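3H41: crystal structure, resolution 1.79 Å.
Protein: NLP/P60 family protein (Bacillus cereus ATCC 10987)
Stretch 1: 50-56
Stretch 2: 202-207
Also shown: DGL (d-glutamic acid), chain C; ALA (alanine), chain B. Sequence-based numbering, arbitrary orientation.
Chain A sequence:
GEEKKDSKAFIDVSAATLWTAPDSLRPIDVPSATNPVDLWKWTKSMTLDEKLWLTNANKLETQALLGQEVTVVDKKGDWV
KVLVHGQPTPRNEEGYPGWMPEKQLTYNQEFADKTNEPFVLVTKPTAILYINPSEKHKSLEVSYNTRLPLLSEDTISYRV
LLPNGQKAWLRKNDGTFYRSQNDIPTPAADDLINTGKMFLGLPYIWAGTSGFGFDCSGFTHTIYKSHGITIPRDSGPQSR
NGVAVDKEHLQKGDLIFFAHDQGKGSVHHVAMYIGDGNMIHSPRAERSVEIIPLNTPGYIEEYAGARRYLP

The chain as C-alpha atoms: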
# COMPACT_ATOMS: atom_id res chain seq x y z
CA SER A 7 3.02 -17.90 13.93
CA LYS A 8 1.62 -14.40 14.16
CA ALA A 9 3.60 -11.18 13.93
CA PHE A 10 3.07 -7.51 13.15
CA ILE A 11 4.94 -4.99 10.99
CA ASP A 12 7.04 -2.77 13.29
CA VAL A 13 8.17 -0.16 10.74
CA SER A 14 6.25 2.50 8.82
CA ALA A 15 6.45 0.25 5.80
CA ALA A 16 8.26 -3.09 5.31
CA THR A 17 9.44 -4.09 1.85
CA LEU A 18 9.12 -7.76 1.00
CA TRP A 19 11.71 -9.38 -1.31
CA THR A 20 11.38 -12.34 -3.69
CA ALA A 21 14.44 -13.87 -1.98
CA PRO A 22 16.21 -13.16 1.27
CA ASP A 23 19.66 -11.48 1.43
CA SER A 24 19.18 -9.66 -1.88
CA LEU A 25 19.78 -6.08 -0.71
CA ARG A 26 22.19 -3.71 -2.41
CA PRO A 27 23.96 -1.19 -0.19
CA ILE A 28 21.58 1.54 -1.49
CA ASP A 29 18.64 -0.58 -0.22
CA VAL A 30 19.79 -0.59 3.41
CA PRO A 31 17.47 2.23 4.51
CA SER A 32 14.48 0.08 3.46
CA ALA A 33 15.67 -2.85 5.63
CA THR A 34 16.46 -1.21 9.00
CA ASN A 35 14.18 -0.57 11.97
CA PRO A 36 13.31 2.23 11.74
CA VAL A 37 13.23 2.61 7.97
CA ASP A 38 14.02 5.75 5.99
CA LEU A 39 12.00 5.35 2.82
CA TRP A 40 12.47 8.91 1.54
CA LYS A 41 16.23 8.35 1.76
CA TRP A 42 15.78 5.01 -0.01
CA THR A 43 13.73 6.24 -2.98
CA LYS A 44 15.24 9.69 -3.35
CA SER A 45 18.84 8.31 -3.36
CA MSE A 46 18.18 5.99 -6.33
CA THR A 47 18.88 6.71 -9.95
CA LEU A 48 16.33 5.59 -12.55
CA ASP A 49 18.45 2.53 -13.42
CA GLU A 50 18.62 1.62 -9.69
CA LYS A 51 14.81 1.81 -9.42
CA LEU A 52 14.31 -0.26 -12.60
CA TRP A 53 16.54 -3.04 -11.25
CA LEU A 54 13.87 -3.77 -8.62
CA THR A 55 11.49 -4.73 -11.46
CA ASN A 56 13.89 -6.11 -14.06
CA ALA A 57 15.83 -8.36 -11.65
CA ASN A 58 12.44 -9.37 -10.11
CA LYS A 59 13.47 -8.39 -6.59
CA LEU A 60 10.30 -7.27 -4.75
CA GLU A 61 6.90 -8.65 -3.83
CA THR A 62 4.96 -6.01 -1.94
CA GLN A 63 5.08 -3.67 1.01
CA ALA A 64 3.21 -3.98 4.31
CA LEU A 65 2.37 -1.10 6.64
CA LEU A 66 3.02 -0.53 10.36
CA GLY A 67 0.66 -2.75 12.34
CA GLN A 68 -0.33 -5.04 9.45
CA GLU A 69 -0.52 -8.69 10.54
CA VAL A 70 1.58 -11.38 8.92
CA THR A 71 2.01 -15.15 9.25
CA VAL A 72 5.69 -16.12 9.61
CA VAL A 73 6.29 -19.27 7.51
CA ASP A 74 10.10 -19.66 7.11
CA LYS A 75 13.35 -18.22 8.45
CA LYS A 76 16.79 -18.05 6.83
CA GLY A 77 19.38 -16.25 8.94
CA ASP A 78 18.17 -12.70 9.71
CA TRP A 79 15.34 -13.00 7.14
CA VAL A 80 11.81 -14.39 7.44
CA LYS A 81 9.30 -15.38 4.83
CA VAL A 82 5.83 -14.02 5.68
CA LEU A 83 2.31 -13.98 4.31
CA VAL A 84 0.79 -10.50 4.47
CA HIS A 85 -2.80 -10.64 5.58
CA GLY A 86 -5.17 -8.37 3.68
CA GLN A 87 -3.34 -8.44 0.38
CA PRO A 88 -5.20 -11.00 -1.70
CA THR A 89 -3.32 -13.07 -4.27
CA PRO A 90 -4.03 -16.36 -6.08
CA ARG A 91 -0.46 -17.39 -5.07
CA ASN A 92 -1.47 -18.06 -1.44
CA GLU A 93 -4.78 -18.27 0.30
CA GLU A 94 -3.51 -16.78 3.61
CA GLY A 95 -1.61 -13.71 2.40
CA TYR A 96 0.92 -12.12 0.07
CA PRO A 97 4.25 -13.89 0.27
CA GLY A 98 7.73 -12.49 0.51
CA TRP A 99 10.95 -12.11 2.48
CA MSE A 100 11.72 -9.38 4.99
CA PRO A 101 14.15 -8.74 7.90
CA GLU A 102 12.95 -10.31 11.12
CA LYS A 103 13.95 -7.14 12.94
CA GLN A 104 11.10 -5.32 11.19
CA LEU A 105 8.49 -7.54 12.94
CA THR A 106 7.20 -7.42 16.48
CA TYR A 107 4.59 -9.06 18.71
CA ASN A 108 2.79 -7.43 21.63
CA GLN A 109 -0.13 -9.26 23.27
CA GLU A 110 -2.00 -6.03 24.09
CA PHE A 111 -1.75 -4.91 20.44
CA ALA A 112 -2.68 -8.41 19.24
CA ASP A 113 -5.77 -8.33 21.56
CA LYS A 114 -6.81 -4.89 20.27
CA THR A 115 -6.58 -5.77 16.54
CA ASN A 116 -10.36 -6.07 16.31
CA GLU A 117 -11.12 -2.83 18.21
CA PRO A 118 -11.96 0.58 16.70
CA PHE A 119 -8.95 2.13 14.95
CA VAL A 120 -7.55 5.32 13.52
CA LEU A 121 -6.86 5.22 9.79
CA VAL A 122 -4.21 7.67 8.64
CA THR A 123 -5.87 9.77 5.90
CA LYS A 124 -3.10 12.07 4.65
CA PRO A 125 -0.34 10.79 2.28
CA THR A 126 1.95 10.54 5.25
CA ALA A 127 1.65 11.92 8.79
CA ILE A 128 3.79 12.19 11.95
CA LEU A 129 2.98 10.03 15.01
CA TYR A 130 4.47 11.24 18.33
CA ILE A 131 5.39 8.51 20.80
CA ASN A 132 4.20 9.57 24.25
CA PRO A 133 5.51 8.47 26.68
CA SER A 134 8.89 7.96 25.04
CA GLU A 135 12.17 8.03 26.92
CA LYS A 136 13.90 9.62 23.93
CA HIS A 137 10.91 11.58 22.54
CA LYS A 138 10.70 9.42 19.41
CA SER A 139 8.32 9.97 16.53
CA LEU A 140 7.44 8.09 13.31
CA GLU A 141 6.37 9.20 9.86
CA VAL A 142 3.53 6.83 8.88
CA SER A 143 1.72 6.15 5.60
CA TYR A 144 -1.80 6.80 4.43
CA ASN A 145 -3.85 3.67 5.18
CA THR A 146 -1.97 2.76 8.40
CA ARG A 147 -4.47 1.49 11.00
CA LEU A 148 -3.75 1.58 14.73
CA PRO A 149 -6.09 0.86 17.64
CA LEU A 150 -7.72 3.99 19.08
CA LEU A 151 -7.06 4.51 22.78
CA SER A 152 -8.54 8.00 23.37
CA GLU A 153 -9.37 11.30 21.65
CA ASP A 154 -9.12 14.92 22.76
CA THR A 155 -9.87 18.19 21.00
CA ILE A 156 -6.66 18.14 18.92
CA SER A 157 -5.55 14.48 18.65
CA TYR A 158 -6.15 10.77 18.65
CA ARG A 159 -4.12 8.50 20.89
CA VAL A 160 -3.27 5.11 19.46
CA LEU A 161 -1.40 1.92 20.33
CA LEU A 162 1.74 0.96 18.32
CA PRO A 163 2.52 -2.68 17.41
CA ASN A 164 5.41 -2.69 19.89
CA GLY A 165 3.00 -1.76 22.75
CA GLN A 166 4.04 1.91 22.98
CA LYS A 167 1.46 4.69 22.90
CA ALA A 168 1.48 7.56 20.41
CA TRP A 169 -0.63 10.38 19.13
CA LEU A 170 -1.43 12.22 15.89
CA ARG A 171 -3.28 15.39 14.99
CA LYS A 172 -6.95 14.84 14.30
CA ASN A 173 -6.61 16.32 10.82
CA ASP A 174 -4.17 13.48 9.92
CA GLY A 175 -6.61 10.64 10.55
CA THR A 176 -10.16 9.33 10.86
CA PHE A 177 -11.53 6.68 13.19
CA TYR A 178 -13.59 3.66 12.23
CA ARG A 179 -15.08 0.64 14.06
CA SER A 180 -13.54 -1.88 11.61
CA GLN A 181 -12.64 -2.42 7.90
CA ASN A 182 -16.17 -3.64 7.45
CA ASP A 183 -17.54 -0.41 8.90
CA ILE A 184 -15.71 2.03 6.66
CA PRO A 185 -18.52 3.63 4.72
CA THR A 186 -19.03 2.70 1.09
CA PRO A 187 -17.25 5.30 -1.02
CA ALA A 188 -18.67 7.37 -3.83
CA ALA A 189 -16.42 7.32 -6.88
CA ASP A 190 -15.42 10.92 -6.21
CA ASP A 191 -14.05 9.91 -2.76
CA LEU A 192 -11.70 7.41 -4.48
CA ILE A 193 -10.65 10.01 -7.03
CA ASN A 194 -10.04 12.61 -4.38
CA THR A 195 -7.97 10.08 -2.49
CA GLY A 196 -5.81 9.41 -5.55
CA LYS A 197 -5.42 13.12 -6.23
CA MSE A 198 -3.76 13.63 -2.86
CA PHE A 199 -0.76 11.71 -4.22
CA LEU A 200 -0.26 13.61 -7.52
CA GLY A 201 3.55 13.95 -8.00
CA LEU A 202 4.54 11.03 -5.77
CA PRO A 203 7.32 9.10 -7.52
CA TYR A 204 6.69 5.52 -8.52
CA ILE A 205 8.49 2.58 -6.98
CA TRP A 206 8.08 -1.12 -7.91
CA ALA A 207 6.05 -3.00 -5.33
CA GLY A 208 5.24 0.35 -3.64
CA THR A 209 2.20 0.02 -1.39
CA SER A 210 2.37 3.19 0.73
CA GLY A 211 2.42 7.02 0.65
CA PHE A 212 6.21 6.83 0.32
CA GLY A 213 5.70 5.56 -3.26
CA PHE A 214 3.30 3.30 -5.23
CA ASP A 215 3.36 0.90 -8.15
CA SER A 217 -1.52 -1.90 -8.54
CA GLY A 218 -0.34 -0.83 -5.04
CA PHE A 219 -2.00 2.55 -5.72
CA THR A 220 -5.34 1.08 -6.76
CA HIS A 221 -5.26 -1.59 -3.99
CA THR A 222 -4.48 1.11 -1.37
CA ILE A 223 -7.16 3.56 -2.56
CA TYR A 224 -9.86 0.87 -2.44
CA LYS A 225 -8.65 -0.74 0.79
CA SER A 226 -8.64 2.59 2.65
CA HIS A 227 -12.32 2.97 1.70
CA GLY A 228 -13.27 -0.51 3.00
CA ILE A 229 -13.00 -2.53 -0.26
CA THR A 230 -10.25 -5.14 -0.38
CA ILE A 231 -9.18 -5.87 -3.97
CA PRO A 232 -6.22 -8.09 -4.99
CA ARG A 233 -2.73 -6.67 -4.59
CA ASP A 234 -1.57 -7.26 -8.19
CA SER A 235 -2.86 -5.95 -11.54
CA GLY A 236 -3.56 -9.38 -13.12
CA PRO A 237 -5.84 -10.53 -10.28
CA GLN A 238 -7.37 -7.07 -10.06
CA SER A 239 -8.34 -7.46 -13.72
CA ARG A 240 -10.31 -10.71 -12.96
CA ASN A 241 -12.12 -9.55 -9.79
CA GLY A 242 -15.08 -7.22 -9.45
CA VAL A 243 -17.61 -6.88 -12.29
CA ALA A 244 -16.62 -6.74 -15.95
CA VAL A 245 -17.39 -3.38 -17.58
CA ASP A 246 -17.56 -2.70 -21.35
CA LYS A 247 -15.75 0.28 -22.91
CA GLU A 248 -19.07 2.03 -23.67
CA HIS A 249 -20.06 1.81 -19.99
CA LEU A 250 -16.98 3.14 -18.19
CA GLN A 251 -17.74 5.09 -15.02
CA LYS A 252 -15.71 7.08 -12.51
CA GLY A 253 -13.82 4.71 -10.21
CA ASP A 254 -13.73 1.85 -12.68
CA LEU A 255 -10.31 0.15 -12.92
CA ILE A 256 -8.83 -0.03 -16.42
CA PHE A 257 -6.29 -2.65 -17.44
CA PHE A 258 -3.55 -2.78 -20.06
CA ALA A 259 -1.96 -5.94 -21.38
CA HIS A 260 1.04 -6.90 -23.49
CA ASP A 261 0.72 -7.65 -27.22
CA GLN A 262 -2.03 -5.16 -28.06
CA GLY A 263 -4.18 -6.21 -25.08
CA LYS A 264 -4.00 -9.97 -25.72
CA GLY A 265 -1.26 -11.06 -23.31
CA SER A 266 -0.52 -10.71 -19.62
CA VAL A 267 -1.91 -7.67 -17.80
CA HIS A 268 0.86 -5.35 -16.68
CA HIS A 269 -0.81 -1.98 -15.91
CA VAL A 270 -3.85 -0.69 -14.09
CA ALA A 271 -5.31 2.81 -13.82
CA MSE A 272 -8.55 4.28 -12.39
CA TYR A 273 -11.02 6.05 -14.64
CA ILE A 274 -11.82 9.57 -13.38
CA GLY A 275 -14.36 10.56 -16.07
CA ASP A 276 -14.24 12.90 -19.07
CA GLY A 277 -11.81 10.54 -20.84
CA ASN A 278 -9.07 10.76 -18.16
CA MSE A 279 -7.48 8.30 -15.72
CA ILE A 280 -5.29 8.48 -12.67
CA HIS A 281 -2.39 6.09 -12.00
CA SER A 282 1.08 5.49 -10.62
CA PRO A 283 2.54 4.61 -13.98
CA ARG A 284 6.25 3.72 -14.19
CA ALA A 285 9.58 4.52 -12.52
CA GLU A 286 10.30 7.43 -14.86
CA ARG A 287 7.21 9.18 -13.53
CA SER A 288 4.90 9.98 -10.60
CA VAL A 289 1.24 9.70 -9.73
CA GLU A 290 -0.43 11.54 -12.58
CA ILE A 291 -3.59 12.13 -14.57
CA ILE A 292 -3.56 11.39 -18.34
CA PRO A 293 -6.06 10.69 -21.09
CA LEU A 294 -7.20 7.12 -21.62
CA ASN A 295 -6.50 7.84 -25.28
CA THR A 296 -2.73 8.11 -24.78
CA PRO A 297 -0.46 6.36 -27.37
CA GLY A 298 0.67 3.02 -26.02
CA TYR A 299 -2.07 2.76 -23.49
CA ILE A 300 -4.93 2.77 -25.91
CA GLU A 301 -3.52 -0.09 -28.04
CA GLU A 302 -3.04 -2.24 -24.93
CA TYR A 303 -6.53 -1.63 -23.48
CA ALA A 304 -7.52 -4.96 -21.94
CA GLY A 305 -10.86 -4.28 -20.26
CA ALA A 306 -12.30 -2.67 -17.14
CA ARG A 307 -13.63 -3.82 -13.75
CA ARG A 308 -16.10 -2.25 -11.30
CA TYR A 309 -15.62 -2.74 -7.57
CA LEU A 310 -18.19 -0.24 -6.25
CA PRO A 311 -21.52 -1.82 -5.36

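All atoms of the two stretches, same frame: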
# COMPACT_ATOMS: atom_id res chain seq x y z
N GLU A 50 18.66 2.35 -10.99
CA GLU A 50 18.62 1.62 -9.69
C GLU A 50 17.17 1.24 -9.30
O GLU A 50 16.93 0.15 -8.74
CB GLU A 50 19.32 2.39 -8.61
CG GLU A 50 20.83 2.30 -8.74
CD GLU A 50 21.54 3.33 -7.95
OE1 GLU A 50 21.12 4.52 -8.01
OE2 GLU A 50 22.53 2.97 -7.26
N LYS A 51 16.21 2.11 -9.64
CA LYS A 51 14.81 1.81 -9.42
C LYS A 51 14.34 0.68 -10.34
O LYS A 51 13.61 -0.25 -9.91
CB LYS A 51 13.96 3.06 -9.63
CG LYS A 51 14.10 4.09 -8.53
CD LYS A 51 13.21 5.30 -8.78
CE LYS A 51 13.31 6.30 -7.60
NZ LYS A 51 12.68 7.62 -7.99
N LEU A 52 14.75 0.75 -11.60
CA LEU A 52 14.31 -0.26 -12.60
C LEU A 52 14.81 -1.65 -12.31
O LEU A 52 14.13 -2.63 -12.59
CB LEU A 52 14.70 0.15 -14.03
CG LEU A 52 13.95 1.37 -14.58
CD1 LEU A 52 14.58 1.87 -15.89
CD2 LEU A 52 12.44 1.05 -14.78
N TRP A 53 16.00 -1.75 -11.71
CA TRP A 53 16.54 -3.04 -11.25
C TRP A 53 15.60 -3.84 -10.34
O TRP A 53 15.53 -5.06 -10.43
CB TRP A 53 17.82 -2.81 -10.50
CG TRP A 53 18.49 -4.02 -9.90
CD1 TRP A 53 19.34 -4.87 -10.55
CD2 TRP A 53 18.45 -4.47 -8.52
NE1 TRP A 53 19.83 -5.81 -9.69
CE2 TRP A 53 19.30 -5.60 -8.43
CE3 TRP A 53 17.80 -4.02 -7.36
CZ2 TRP A 53 19.51 -6.32 -7.21
CZ3 TRP A 53 18.01 -4.72 -6.14
CH2 TRP A 53 18.86 -5.86 -6.09
N LEU A 54 14.89 -3.13 -9.47
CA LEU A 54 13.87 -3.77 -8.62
C LEU A 54 12.86 -4.59 -9.40
O LEU A 54 12.55 -5.72 -9.00
CB LEU A 54 13.17 -2.72 -7.75
CG LEU A 54 14.13 -2.01 -6.78
CD1 LEU A 54 13.43 -0.77 -6.17
CD2 LEU A 54 14.59 -3.00 -5.71
N THR A 55 12.38 -4.05 -10.54
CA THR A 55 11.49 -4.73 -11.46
C THR A 55 12.23 -5.74 -12.35
O THR A 55 11.86 -6.91 -12.44
CB THR A 55 10.81 -3.71 -12.43
OG1 THR A 55 10.17 -2.68 -11.66
CG2 THR A 55 9.83 -4.41 -13.34
N ASN A 56 13.28 -5.29 -13.01
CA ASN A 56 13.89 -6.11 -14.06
C ASN A 56 14.68 -7.30 -13.52
O ASN A 56 14.80 -8.30 -14.20
CB ASN A 56 14.73 -5.27 -15.00
CG ASN A 56 13.89 -4.29 -15.77
OD1 ASN A 56 12.67 -4.38 -15.78
ND2 ASN A 56 14.54 -3.35 -16.43
N LEU A 202 3.79 12.00 -6.55
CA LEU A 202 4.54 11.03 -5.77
C LEU A 202 5.26 10.06 -6.70
O LEU A 202 4.60 9.34 -7.48
CB LEU A 202 3.62 10.25 -4.81
CG LEU A 202 4.26 9.14 -3.94
CD1 LEU A 202 5.29 9.61 -2.86
CD2 LEU A 202 3.11 8.26 -3.29
N PRO A 203 6.59 10.02 -6.64
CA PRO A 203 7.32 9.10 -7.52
C PRO A 203 7.01 7.64 -7.32
O PRO A 203 6.85 7.16 -6.19
CB PRO A 203 8.80 9.41 -7.20
CG PRO A 203 8.75 10.79 -6.71
CD PRO A 203 7.55 10.80 -5.84
N TYR A 204 6.91 6.95 -8.45
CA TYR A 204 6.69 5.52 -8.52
C TYR A 204 7.81 4.71 -7.92
O TYR A 204 8.96 5.10 -8.00
CB TYR A 204 6.55 5.16 -10.00
CG TYR A 204 6.30 3.71 -10.37
CD1 TYR A 204 7.35 2.78 -10.42
CD2 TYR A 204 5.04 3.29 -10.78
CE1 TYR A 204 7.11 1.45 -10.79
CE2 TYR A 204 4.81 1.99 -11.19
CZ TYR A 204 5.83 1.08 -11.18
OH TYR A 204 5.55 -0.19 -11.62
N ILE A 205 7.48 3.59 -7.29
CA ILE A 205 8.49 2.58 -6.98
C ILE A 205 7.82 1.20 -7.19
O ILE A 205 6.69 0.99 -6.83
CB ILE A 205 9.10 2.78 -5.56
CG1 ILE A 205 10.43 2.01 -5.36
CG2 ILE A 205 8.10 2.43 -4.48
CD1 ILE A 205 11.59 2.55 -6.21
N TRP A 206 8.55 0.26 -7.77
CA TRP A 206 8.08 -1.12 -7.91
C TRP A 206 7.72 -1.70 -6.55
O TRP A 206 8.42 -1.51 -5.57
CB TRP A 206 9.15 -1.95 -8.60
CG TRP A 206 8.78 -3.35 -8.98
CD1 TRP A 206 9.32 -4.50 -8.46
CD2 TRP A 206 7.87 -3.77 -9.99
NE1 TRP A 206 8.80 -5.59 -9.07
CE2 TRP A 206 7.92 -5.18 -10.04
CE3 TRP A 206 7.02 -3.10 -10.88
CZ2 TRP A 206 7.13 -5.93 -10.89
CZ3 TRP A 206 6.26 -3.84 -11.76
CH2 TRP A 206 6.33 -5.25 -11.78
N ALA A 207 6.59 -2.41 -6.53
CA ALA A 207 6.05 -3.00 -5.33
C ALA A 207 5.56 -1.98 -4.29
O ALA A 207 5.20 -2.34 -3.20
CB ALA A 207 7.09 -4.05 -4.67
N DGL C . 3.31 -5.23 -9.49
CA DGL C . 2.92 -5.19 -10.90
C DGL C . 1.58 -5.83 -11.12
O DGL C . 1.28 -6.36 -12.19
CB DGL C . 2.90 -3.74 -11.41
CG DGL C . 2.66 -3.60 -12.92
CD DGL C . 3.47 -4.54 -13.81
OE1 DGL C . 4.42 -4.03 -14.45
OE2 DGL C . 3.17 -5.75 -13.94
OXT DGL C . 0.72 -5.78 -10.22
N ALA B . 3.63 -7.60 -6.69
CA ALA B . 4.06 -6.34 -7.45
C ALA B . 3.54 -6.39 -8.89
O ALA B . 3.36 -7.48 -9.45
CB ALA B . 5.58 -6.21 -7.48
O HOH W 1 10.95 0.81 -9.48
O HOH W 2 10.26 7.08 -9.52
O HOH W 3 10.46 6.29 -5.88

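The indole of Trp206 is held between a helix and the bound ligands: Thr55 covers one face of the ring, while the alanine CB and the d-glutamic acid N lie over the opposite face. On the helix side the approach is very close, with Thr55 OG1 only 3.0 Å from Trp206 CD2. The backbone takes part as well, since Thr55 CA lies 3.7 Å from the centroid of the five-membered ring of Trp206 and 9° off the ring normal, a CH-pi contact made squarely over the face. Over the opposite face, Trp206 CE2 is 3.6 Å from the alanine CB; d-glutamic acid OE1 instead lies close to the plane of the ring, 3.3 Å from Trp206 CZ3. A flat, broad side chain suits this position because it can offer one surface to the helix and the other to the ligands.

No direct hydrogen bond joins the two stretches; their polar links run through water. Water 1 donates to Lys51 O (2.9 Å from the water O) and accepts from Trp206 N (3.0 Å from the water O), so it connects a helical carbonyl to the amide of an extended loop. Farther along, Lys51 NZ donates to water 2 at 2.9 Å from its O and, weakly, to water 3 at 3.3 Å from its O. Both waters donate in turn to Tyr204 O, which lies 2.8 Å from the O of water 2 and 2.9 Å from that of water 3. The ammonium group thus reaches one carbonyl by two solvent bridges.

Lys51 can do this because its CA-to-CB bond points toward the loop and its side chain is extended, with chi1 m and the remaining torsions t. Its aliphatic part is also used: Lys51 CG packs against Ile205 CD1 at 3.7 Å, and the long chain combines this apolar contact with a charged end among waters.

Leu54, one helical turn on, also points toward the loop and is buried. Its CD1 meets Ile205 CD1 at 3.8 Å and its CB lies 4.2 Å from Trp206 CB, so a branched apolar side chain fills the space beside both residues. The CA-to-CB bond of Ile205 is directed sideways, but with chi1 t and chi2 p its end comes nearer the helix, placing CD1 within reach of both Lys51 and Leu54. The contact buries 326 Å² in total, counting both sides, and Trp206 contributes the largest share of any residue.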